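Local coordinates for protein putative Xylose isomerase (Rhodospirillum rubrum, PDB 3QXB) that binds iron(III) and manganese(II) ions at the mouth of a TIM barrel and may act as an isomerase of the xylose isomerase-like family, at residues S88-L93 / A242-Q247; A94-N99 / E178-A183. All blocks are in the same frame, centred on the assembly; numbering follows the deposited sequence.

Contact 1. Residues S88-L93 / A242-Q247. With FE (Fe (III) ion), chain E.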
loop_
_atom_site.group_PDB
_atom_site.type_symbol
_atom_site.label_atom_id
_atom_site.label_comp_id
_atom_site.label_asym_id
_atom_site.label_seq_id
_atom_site.Cartn_x
_atom_site.Cartn_y
_atom_site.Cartn_z
ATOM N N SER A 88 0.357 -16.508 12.543
ATOM C CA SER A 88 0.574 -15.122 12.882
ATOM C C SER A 88 -0.185 -14.273 11.922
ATOM O O SER A 88 -0.622 -14.724 10.875
ATOM C CB SER A 88 2.047 -14.731 12.800
ATOM O OG SER A 88 2.622 -15.138 11.568
ATOM N N THR A 89 -0.359 -13.030 12.321
ATOM C CA THR A 89 -0.862 -11.973 11.488
ATOM C C THR A 89 0.344 -11.101 11.290
ATOM O O THR A 89 1.323 -11.184 12.049
ATOM C CB THR A 89 -2.006 -11.116 12.138
ATOM O OG1 THR A 89 -1.552 -10.510 13.352
ATOM C CG2 THR A 89 -3.285 -11.951 12.385
ATOM N N PHE A 90 0.315 -10.293 10.238
ATOM C CA PHE A 90 1.473 -9.486 9.883
ATOM C C PHE A 90 1.093 -8.286 9.054
ATOM O O PHE A 90 0.225 -8.385 8.210
ATOM C CB PHE A 90 2.490 -10.313 9.108
ATOM C CG PHE A 90 3.933 -9.949 9.440
ATOM C CD1 PHE A 90 4.560 -10.545 10.508
ATOM C CD2 PHE A 90 4.634 -8.995 8.700
ATOM C CE1 PHE A 90 5.837 -10.190 10.875
ATOM C CE2 PHE A 90 5.917 -8.655 9.061
ATOM C CZ PHE A 90 6.520 -9.258 10.116
ATOM N N GLY A 91 1.820 -7.182 9.251
ATOM C CA GLY A 91 1.701 -5.966 8.425
ATOM C C GLY A 91 1.893 -6.214 6.949
ATOM O O GLY A 91 2.694 -7.087 6.527
ATOM N N GLY A 92 1.147 -5.442 6.171
ATOM C CA GLY A 92 1.235 -5.450 4.723
ATOM C C GLY A 92 1.478 -4.036 4.214
ATOM O O GLY A 92 2.107 -3.205 4.910
ATOM N N LEU A 93 1.031 -3.763 2.986
ATOM C CA LEU A 93 1.363 -2.487 2.328
ATOM C C LEU A 93 0.656 -1.306 2.922
ATOM O O LEU A 93 1.251 -0.246 3.004
ATOM C CB LEU A 93 1.212 -2.554 0.767
ATOM C CG LEU A 93 2.089 -3.699 0.145
ATOM C CD1 LEU A 93 2.123 -3.720 -1.404
ATOM C CD2 LEU A 93 3.581 -3.790 0.683
ATOM N N ALA A 242 10.885 -16.874 12.251
ATOM C CA ALA A 242 10.121 -17.101 11.009
ATOM C C ALA A 242 10.741 -16.311 9.840
ATOM O O ALA A 242 11.542 -15.392 10.050
ATOM C CB ALA A 242 8.624 -16.751 11.206
ATOM N N TYR A 243 10.369 -16.682 8.617
ATOM C CA TYR A 243 10.902 -16.061 7.413
ATOM C C TYR A 243 9.808 -15.689 6.416
ATOM O O TYR A 243 8.723 -16.280 6.418
ATOM C CB TYR A 243 11.837 -17.023 6.713
ATOM C CG TYR A 243 13.021 -17.486 7.522
ATOM C CD1 TYR A 243 12.894 -18.505 8.430
ATOM C CD2 TYR A 243 14.291 -16.937 7.333
ATOM C CE1 TYR A 243 13.994 -18.939 9.176
ATOM C CE2 TYR A 243 15.384 -17.365 8.074
ATOM C CZ TYR A 243 15.228 -18.371 9.003
ATOM O OH TYR A 243 16.295 -18.873 9.763
ATOM N N HIS A 244 10.120 -14.719 5.547
ATOM C CA HIS A 244 9.394 -14.547 4.302
ATOM C C HIS A 244 10.328 -15.029 3.206
ATOM O O HIS A 244 11.530 -14.695 3.199
ATOM C CB HIS A 244 9.032 -13.102 4.019
ATOM C CG HIS A 244 7.950 -12.577 4.896
ATOM N ND1 HIS A 244 7.743 -11.226 5.096
ATOM C CD2 HIS A 244 7.006 -13.224 5.616
ATOM C CE1 HIS A 244 6.735 -11.076 5.942
ATOM N NE2 HIS A 244 6.276 -12.270 6.274
ATOM N N ILE A 245 9.780 -15.806 2.293
ATOM C CA ILE A 245 10.531 -16.250 1.134
ATOM C C ILE A 245 9.891 -15.624 -0.113
ATOM O O ILE A 245 8.690 -15.471 -0.191
ATOM C CB ILE A 245 10.637 -17.796 1.055
ATOM C CG1 ILE A 245 9.274 -18.476 0.927
ATOM C CG2 ILE A 245 11.455 -18.388 2.272
ATOM C CD1 ILE A 245 9.380 -19.998 0.635
ATOM N N GLN A 246 10.735 -15.297 -1.090
ATOM C CA GLN A 246 10.335 -14.736 -2.378
ATOM C C GLN A 246 11.478 -14.967 -3.350
ATOM O O GLN A 246 12.599 -15.292 -2.942
ATOM C CB GLN A 246 10.107 -13.234 -2.270
ATOM C CG GLN A 246 11.164 -12.544 -1.371
ATOM C CD GLN A 246 11.395 -11.097 -1.752
ATOM O OE1 GLN A 246 11.655 -10.785 -2.928
ATOM N NE2 GLN A 246 11.337 -10.205 -0.769
ATOM N N GLN A 247 11.185 -14.813 -4.633
ATOM C CA GLN A 247 12.194 -14.873 -5.660
ATOM C C GLN A 247 12.606 -13.444 -5.950
ATOM O O GLN A 247 11.796 -12.501 -5.861
ATOM C CB GLN A 247 11.679 -15.628 -6.906
ATOM C CG GLN A 247 12.660 -15.905 -8.004
ATOM C CD GLN A 247 13.900 -16.687 -7.589
ATOM O OE1 GLN A 247 14.757 -16.157 -6.905
ATOM N NE2 GLN A 247 14.034 -17.924 -8.084
HETATM FE FE FE E . 8.375 -9.430 3.902
HETATM O O HOH W 1 8.183 -7.443 2.719
HETATM O O HOH W 2 6.597 -8.399 4.886
#
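Phe90 and His244 meet edge to face: the imidazole turns its edge toward the phenyl ring, with planes inclined at 78° and ring centroids 5.2 Å apart. The nearest atoms are Phe90 CE2 and His244 CE1, 4.0 Å apart, and His244 NE2 lies over one face of the phenyl. This is a small contact, about 70 Å² buried in all, but one of its two rings is a metal ligand. His244 CG lies beside the backbone N and anti to the carbonyl carbon (chi1 -72°), which carries the ring into the barrel, where His244 ND1 binds the iron(III) ion at 2.2 Å. The other ring nitrogen, NE2, is hydrogen-bonded to Gln53 OE1. With metal at one nitrogen and an amide at the other, the rotation of the imidazole is fixed, while its edge points at the face of Phe90. Glu178, Asp213 and Glu286 supply the remaining protein ligands; manganese(II) is also modelled bound to these four residues. Phe90 and His244 sit near the carboxyl ends of strands 85-90 and 240-245, their CA atoms 10.9 Å apart across the closed eight-stranded barrel. Leu211 of strand 208-213 touches both side chains, and Phe284 of strand 283-285 touches His244.

Contact 2. Residues A94-N99 / E178-A183. With FE (Fe (III) ion), chain E.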
loop_
_atom_site.group_PDB
_atom_site.type_symbol
_atom_site.label_atom_id
_atom_site.label_comp_id
_atom_site.label_asym_id
_atom_site.label_seq_id
_atom_site.Cartn_x
_atom_site.Cartn_y
_atom_site.Cartn_z
ATOM N N ALA A 94 -0.616 -1.453 3.327
ATOM C CA ALA A 94 -1.377 -0.344 3.948
ATOM C C ALA A 94 -0.620 0.178 5.192
ATOM O O ALA A 94 -0.433 1.397 5.365
ATOM C CB ALA A 94 -2.771 -0.802 4.321
ATOM N N SER A 95 -0.151 -0.783 5.989
ATOM C CA SER A 95 0.614 -0.518 7.188
ATOM C C SER A 95 1.960 0.108 6.887
ATOM O O SER A 95 2.347 1.065 7.531
ATOM C CB SER A 95 0.843 -1.811 8.017
ATOM O OG SER A 95 1.659 -1.540 9.170
ATOM N N TYR A 96 2.674 -0.436 5.912
ATOM C CA TYR A 96 4.057 -0.033 5.630
ATOM C C TYR A 96 4.143 1.321 4.990
ATOM O O TYR A 96 5.219 1.889 4.961
ATOM C CB TYR A 96 4.744 -1.054 4.732
ATOM C CG TYR A 96 6.244 -0.890 4.632
ATOM C CD1 TYR A 96 7.065 -0.942 5.766
ATOM C CD2 TYR A 96 6.857 -0.651 3.392
ATOM C CE1 TYR A 96 8.438 -0.803 5.655
ATOM C CE2 TYR A 96 8.262 -0.500 3.285
ATOM C CZ TYR A 96 9.036 -0.600 4.418
ATOM O OH TYR A 96 10.401 -0.435 4.305
ATOM N N THR A 97 3.015 1.817 4.473
ATOM C CA THR A 97 2.896 3.183 3.937
ATOM C C THR A 97 3.291 4.295 4.921
ATOM O O THR A 97 3.762 5.364 4.505
ATOM C CB THR A 97 1.448 3.398 3.413
ATOM O OG1 THR A 97 1.266 2.570 2.263
ATOM C CG2 THR A 97 1.170 4.816 3.021
ATOM N N TYR A 98 3.146 4.020 6.226
ATOM C CA TYR A 98 3.370 5.007 7.285
ATOM C C TYR A 98 4.649 4.698 8.050
ATOM O O TYR A 98 5.200 3.573 7.939
ATOM C CB TYR A 98 2.122 5.061 8.176
ATOM C CG TYR A 98 0.879 5.481 7.348
ATOM C CD1 TYR A 98 0.707 6.765 6.940
ATOM C CD2 TYR A 98 -0.034 4.549 6.910
ATOM C CE1 TYR A 98 -0.406 7.164 6.169
ATOM C CE2 TYR A 98 -1.135 4.920 6.130
ATOM C CZ TYR A 98 -1.318 6.212 5.768
ATOM O OH TYR A 98 -2.400 6.554 4.966
ATOM N N ASN A 99 5.097 5.674 8.824
ATOM C CA ASN A 99 6.399 5.671 9.469
ATOM C C ASN A 99 6.381 5.073 10.865
ATOM O O ASN A 99 7.392 4.615 11.351
ATOM C CB ASN A 99 7.021 7.072 9.461
ATOM C CG ASN A 99 7.518 7.484 8.066
ATOM O OD1 ASN A 99 6.740 7.503 7.155
ATOM N ND2 ASN A 99 8.819 7.843 7.921
ATOM N N GLU A 178 10.300 -7.175 11.387
ATOM C CA GLU A 178 10.885 -7.550 10.104
ATOM C C GLU A 178 11.902 -6.527 9.663
ATOM O O GLU A 178 11.515 -5.391 9.338
ATOM C CB GLU A 178 9.786 -7.646 9.008
ATOM C CG GLU A 178 10.322 -7.764 7.614
ATOM C CD GLU A 178 9.245 -8.046 6.567
ATOM O OE1 GLU A 178 8.074 -7.673 6.771
ATOM O OE2 GLU A 178 9.588 -8.606 5.513
ATOM N N PRO A 179 13.192 -6.899 9.623
ATOM C CA PRO A 179 14.145 -5.948 9.102
ATOM C C PRO A 179 13.945 -5.654 7.606
ATOM O O PRO A 179 13.385 -6.480 6.854
ATOM C CB PRO A 179 15.507 -6.636 9.344
ATOM C CG PRO A 179 15.259 -7.515 10.515
ATOM C CD PRO A 179 13.882 -8.053 10.247
ATOM N N VAL A 180 14.408 -4.480 7.199
ATOM C CA VAL A 180 14.141 -3.955 5.875
ATOM C C VAL A 180 15.398 -3.384 5.190
ATOM O O VAL A 180 16.301 -2.881 5.885
ATOM C CB VAL A 180 13.108 -2.825 5.951
ATOM C CG1 VAL A 180 11.747 -3.401 6.336
ATOM C CG2 VAL A 180 13.581 -1.804 6.966
ATOM N N PRO A 181 15.407 -3.384 3.833
ATOM C CA PRO A 181 16.601 -3.031 3.040
ATOM C C PRO A 181 16.700 -1.540 2.744
ATOM O O PRO A 181 16.994 -1.155 1.609
ATOM C CB PRO A 181 16.399 -3.830 1.731
ATOM C CG PRO A 181 14.904 -3.866 1.534
ATOM C CD PRO A 181 14.330 -3.942 2.970
ATOM N N LEU A 182 16.459 -0.720 3.762
ATOM C CA LEU A 182 16.539 0.731 3.669
ATOM C C LEU A 182 17.444 1.228 4.784
ATOM O O LEU A 182 17.216 0.856 5.927
ATOM C CB LEU A 182 15.155 1.333 3.859
ATOM C CG LEU A 182 14.149 1.268 2.686
ATOM C CD1 LEU A 182 13.722 -0.158 2.418
ATOM C CD2 LEU A 182 12.939 2.151 3.024
ATOM N N ALA A 183 18.427 2.079 4.471
ATOM C CA ALA A 183 19.281 2.760 5.485
ATOM C C ALA A 183 18.479 3.818 6.292
ATOM O O ALA A 183 18.893 4.203 7.389
ATOM C CB ALA A 183 20.489 3.422 4.826
HETATM FE FE FE E . 8.375 -9.430 3.902
HETATM O O HOH W 1 8.183 -7.443 2.719
HETATM O O HOH W 2 6.597 -8.399 4.886
#
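Tyr96 reaches across from helix 93-96 to Val180 and Leu182, its CA 10.8 Å from that of Val180. CG of Tyr96 lies anti to the backbone N (chi1 -167°), which sends the phenol toward 178-183. There its OH lies 3.8 Å from Val180 CG1 and equally 3.8 Å from Leu182 CD1, so the phenol end meets methyl groups of both residues. Ring atom Tyr96 CE1 adds a looser apolar approach to Val180 CG1 at 4.3 Å. The hydroxyl has its polar partner in Glu185 OE1, through a hydrogen bond. The Tyr96 ring itself makes a cation-pi contact with Lys31 and an edge-to-face pair with Phe291, both of the second subunit. In TIM barrel terms this is a contact at the carboxyl-end mouth between the short helix 93-96, after strand 85-90, and the loop after strand 174-177; Pro181 centres an inverse gamma turn between the two residues that touch Tyr96. At the start of 178-183 Glu178, extended beyond CG, binds iron(III) through OE2 at 2.2 Å. Beyond Tyr96, the chain faces the second subunit: Tyr98 OH is hydrogen-bonded to Tyr56 O of that subunit, and Asn99 ND2 to its Lys31 O as well as to Ser137 O of the same chain.

Contacts 1 and 2 lie with centres about 12 Å apart, the first about 3 Å from the centre of the chain and the second about 11 Å from it, and they share one iron(III) ion and its two waters. In sequence the order is 88-93, 94-99, 178-183, 242-247, so contact 2 is enclosed by contact 1; strand 85-90 is followed, after Gly91 and Gly92, by helix 93-96. The sites touch directly, Glu178 OE1 lying 3.3 Å from Phe90 CE2. Strands 85-90 and 240-245 supply contact 1; helix 93-96 and the loop after strand 174-177 supply contact 2. The pair thus runs from the metal centre within the barrel to the dimer interface.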